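Local coordinates for putative acyl-[acyl-carrier-protein]--UDP-N-acetylglucosamine O-acyltransferase (Bacteroides fragilis, PDB 4R36) that probably transfers an acyl chain from acyl carrier protein to UDP-N-acetylglucosamine, using a left-handed beta-helix scaffold, at residues Asp193-Ile198 and Asn230-Ile235. Numbering follows the deposited sequence.
Sequences DIPPYI and NAYRII
First torsions in Tyr232 and Ile198 bring the ring and a methyl group together. The ring of Tyr232 leaves its helix with CG anti to the carbonyl carbon (chi1 -76°), which sends the phenol into the bend of the loop 193-198. In Ile198, CG2 also lies anti to the carbonyl carbon and beside the backbone N, and this branch does the touching. CG2 sits over the centre of one face of the Tyr232 ring. It is 3.6 Å from the ring centroid and 14° off the ring normal, a CH-pi contact.

The hydroxyl at the far end of the ring makes the one hydrogen bond across the contact. Tyr232 OH donates to Pro196 O over 2.7 Å. The donor oxygen lies in the carbonyl plane, on a lone pair, at a C=O...O angle of 139°. Pro196 O belongs to a type II beta turn that runs from Pro195 to Ile198, and Tyr197 has the positive phi of that turn. The two prolines border the hydroxyl: Pro195 CB is 3.2 Å from Tyr232 OH, and Pro196 CD is 3.6 Å from the same atom.

The loop follows strand 189-190 near the C-terminal end of the left-handed beta helix. Helix 222-237 belongs to the helical region that follows, so Tyr232 joins the coil to the helices. Ile262 of helix 257-267 and Ile210 of strand 206-210 also touch the Tyr232 side chain. Pro195 CG packs obliquely against the ring, 3.9 Å from Tyr232 CE1. The side chain of Tyr197 lies about 6 Å from that of Asn211, a residue of the UDP-N-acetylglucosamine site, which is not occupied in this chain.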
ATOM      1  N   ASP A 193     -18.472  12.441  -3.560  1.00 16.14           N
ATOM      2  CA  ASP A 193     -18.782  12.294  -2.175  1.00 17.12           C
ATOM      3  C   ASP A 193     -19.593  10.993  -1.906  1.00 17.63           C
ATOM      4  O   ASP A 193     -20.401  10.504  -2.754  1.00 17.64           O
ATOM      5  CB  ASP A 193     -19.547  13.525  -1.690  1.00 18.36           C
ATOM      6  CG  ASP A 193     -18.740  14.816  -1.787  1.00 18.78           C
ATOM      7  OD1 ASP A 193     -17.500  14.828  -1.696  1.00 19.64           O
ATOM      8  OD2 ASP A 193     -19.368  15.883  -2.039  1.00 20.08           O
ATOM      9  N   ILE A 194     -19.436  10.449  -0.699  1.00 15.46           N
ATOM     10  CA  ILE A 194     -20.187   9.272  -0.261  1.00 16.78           C
ATOM     11  C   ILE A 194     -21.159   9.636   0.837  1.00 16.73           C
ATOM     12  O   ILE A 194     -20.742   9.996   1.927  1.00 17.75           O
ATOM     13  CB  ILE A 194     -19.265   8.166   0.192  1.00 17.42           C
ATOM     14  CG1 ILE A 194     -18.271   7.844  -0.950  1.00 19.08           C
ATOM     15  CG2 ILE A 194     -20.038   6.922   0.566  1.00 17.51           C
ATOM     16  CD1 ILE A 194     -17.360   6.721  -0.617  1.00 19.18           C
ATOM     17  N   PRO A 195     -22.460   9.520   0.555  1.00 15.65           N
ATOM     18  CA  PRO A 195     -23.435  10.038   1.522  1.00 15.73           C
ATOM     19  C   PRO A 195     -23.576   9.103   2.724  1.00 15.87           C
ATOM     20  O   PRO A 195     -23.218   7.905   2.644  1.00 14.05           O
ATOM     21  CB  PRO A 195     -24.735  10.153   0.681  1.00 15.80           C
ATOM     22  CG  PRO A 195     -24.573   9.058  -0.303  1.00 16.38           C
ATOM     23  CD  PRO A 195     -23.108   9.037  -0.659  1.00 15.93           C
ATOM     24  N   PRO A 196     -24.156   9.604   3.827  1.00 15.12           N
ATOM     25  CA  PRO A 196     -24.101   8.859   5.107  1.00 16.22           C
ATOM     26  C   PRO A 196     -24.880   7.571   5.144  1.00 14.84           C
ATOM     27  O   PRO A 196     -25.853   7.447   4.378  1.00 17.52           O
ATOM     28  CB  PRO A 196     -24.633   9.837   6.116  1.00 16.63           C
ATOM     29  CG  PRO A 196     -25.315  10.868   5.337  1.00 17.48           C
ATOM     30  CD  PRO A 196     -24.648  10.961   4.004  1.00 16.47           C
ATOM     31  N   TYR A 197     -24.430   6.608   5.940  1.00 14.66           N
ATOM     32  CA  TYR A 197     -25.122   5.360   6.226  1.00 15.16           C
ATOM     33  C   TYR A 197     -25.018   4.249   5.142  1.00 14.85           C
ATOM     34  O   TYR A 197     -25.591   3.200   5.319  1.00 18.31           O
ATOM     35  CB  TYR A 197     -26.624   5.608   6.543  1.00 16.80           C
ATOM     36  CG  TYR A 197     -26.854   6.655   7.564  1.00 16.20           C
ATOM     37  CD1 TYR A 197     -26.465   6.449   8.873  1.00 17.54           C
ATOM     38  CD2 TYR A 197     -27.540   7.813   7.245  1.00 16.03           C
ATOM     39  CE1 TYR A 197     -26.659   7.428   9.838  1.00 18.63           C
ATOM     40  CE2 TYR A 197     -27.711   8.820   8.194  1.00 16.91           C
ATOM     41  CZ  TYR A 197     -27.322   8.585   9.495  1.00 19.42           C
ATOM     42  OH  TYR A 197     -27.435   9.567  10.403  1.00 19.05           O
ATOM     43  N   ILE A 198     -24.379   4.515   3.989  1.00 15.98           N
ATOM     44  CA  ILE A 198     -24.381   3.534   2.899  1.00 16.45           C
ATOM     45  C   ILE A 198     -23.159   2.624   2.894  1.00 16.80           C
ATOM     46  O   ILE A 198     -22.137   2.918   3.539  1.00 17.67           O
ATOM     47  CB  ILE A 198     -24.549   4.187   1.514  1.00 16.10           C
ATOM     48  CG1 ILE A 198     -23.320   4.943   1.018  1.00 16.67           C
ATOM     49  CG2 ILE A 198     -25.759   5.114   1.510  1.00 17.86           C
ATOM     50  CD1 ILE A 198     -23.295   5.179  -0.466  1.00 19.22           C
ATOM     51  N   ASN A 230     -35.394   3.477   2.901  1.00 18.78           N
ATOM     52  CA  ASN A 230     -36.352   4.122   2.030  1.00 21.04           C
ATOM     53  C   ASN A 230     -35.891   5.424   1.428  1.00 20.40           C
ATOM     54  O   ASN A 230     -36.123   5.652   0.237  1.00 18.00           O
ATOM     55  CB  ASN A 230     -37.698   4.276   2.727  1.00 24.16           C
ATOM     56  CG  ASN A 230     -38.418   2.927   2.848  1.00 29.56           C
ATOM     57  OD1 ASN A 230     -38.170   2.018   2.046  1.00 32.68           O
ATOM     58  ND2 ASN A 230     -39.229   2.762   3.880  1.00 34.93           N
ATOM     59  N   ALA A 231     -35.171   6.250   2.195  1.00 17.58           N
ATOM     60  CA  ALA A 231     -34.617   7.454   1.580  1.00 17.09           C
ATOM     61  C   ALA A 231     -33.658   7.101   0.412  1.00 16.37           C
ATOM     62  O   ALA A 231     -33.717   7.707  -0.659  1.00 17.14           O
ATOM     63  CB  ALA A 231     -33.905   8.299   2.620  1.00 18.32           C
ATOM     64  N   TYR A 232     -32.808   6.098   0.612  1.00 16.78           N
ATOM     65  CA  TYR A 232     -31.889   5.724  -0.457  1.00 16.98           C
ATOM     66  C   TYR A 232     -32.482   4.989  -1.624  1.00 16.61           C
ATOM     67  O   TYR A 232     -31.967   5.095  -2.740  1.00 17.27           O
ATOM     68  CB  TYR A 232     -30.656   5.023   0.099  1.00 17.20           C
ATOM     69  CG  TYR A 232     -29.700   6.007   0.729  1.00 14.95           C
ATOM     70  CD1 TYR A 232     -29.022   6.918  -0.036  1.00 15.11           C
ATOM     71  CD2 TYR A 232     -29.471   6.010   2.117  1.00 13.86           C
ATOM     72  CE1 TYR A 232     -28.194   7.891   0.548  1.00 15.01           C
ATOM     73  CE2 TYR A 232     -28.589   6.906   2.711  1.00 13.40           C
ATOM     74  CZ  TYR A 232     -27.929   7.842   1.909  1.00 15.25           C
ATOM     75  OH  TYR A 232     -27.037   8.762   2.401  1.00 15.46           O
ATOM     76  N   ARG A 233     -33.573   4.288  -1.411  1.00 18.40           N
ATOM     77  CA  ARG A 233     -34.404   3.797  -2.554  1.00 20.25           C
ATOM     78  C   ARG A 233     -34.926   4.909  -3.378  1.00 18.17           C
ATOM     79  O   ARG A 233     -34.904   4.849  -4.572  1.00 20.67           O
ATOM     80  CB  ARG A 233     -35.584   2.900  -2.123  1.00 23.37           C
ATOM     81  CG  ARG A 233     -35.178   1.601  -1.553  1.00 29.96           C
ATOM     82  CD  ARG A 233     -36.351   0.709  -1.060  1.00 33.38           C
ATOM     83  NE  ARG A 233     -35.734  -0.384  -0.304  1.00 39.30           N
ATOM     84  CZ  ARG A 233     -35.911  -0.693   0.984  1.00 48.00           C
ATOM     85  NH1 ARG A 233     -36.765  -0.029   1.758  1.00 56.01           N
ATOM     86  NH2 ARG A 233     -35.230  -1.721   1.503  1.00 55.28           N
ATOM     87  N   ILE A 234     -35.400   5.982  -2.746  1.00 19.28           N
ATOM     88  CA  ILE A 234     -35.817   7.140  -3.461  1.00 18.53           C
ATOM     89  C   ILE A 234     -34.647   7.782  -4.185  1.00 18.98           C
ATOM     90  O   ILE A 234     -34.783   8.191  -5.307  1.00 20.55           O
ATOM     91  CB  ILE A 234     -36.500   8.178  -2.539  1.00 18.97           C
ATOM     92  CG1 ILE A 234     -37.861   7.641  -2.091  1.00 22.29           C
ATOM     93  CG2 ILE A 234     -36.673   9.526  -3.253  1.00 22.38           C
ATOM     94  CD1 ILE A 234     -38.407   8.339  -0.852  1.00 21.20           C
ATOM     95  N   ILE A 235     -33.513   7.929  -3.510  1.00 16.32           N
ATOM     96  CA  ILE A 235     -32.401   8.646  -4.091  1.00 17.02           C
ATOM     97  C   ILE A 235     -31.752   7.894  -5.261  1.00 16.80           C
ATOM     98  O   ILE A 235     -31.446   8.475  -6.276  1.00 17.68           O
ATOM     99  CB  ILE A 235     -31.351   9.020  -2.978  1.00 17.83           C
ATOM    100  CG1 ILE A 235     -31.928  10.109  -2.098  1.00 16.43           C
ATOM    101  CG2 ILE A 235     -30.037   9.525  -3.586  1.00 18.28           C
ATOM    102  CD1 ILE A 235     -31.323  10.184  -0.726  1.00 17.78           C
TER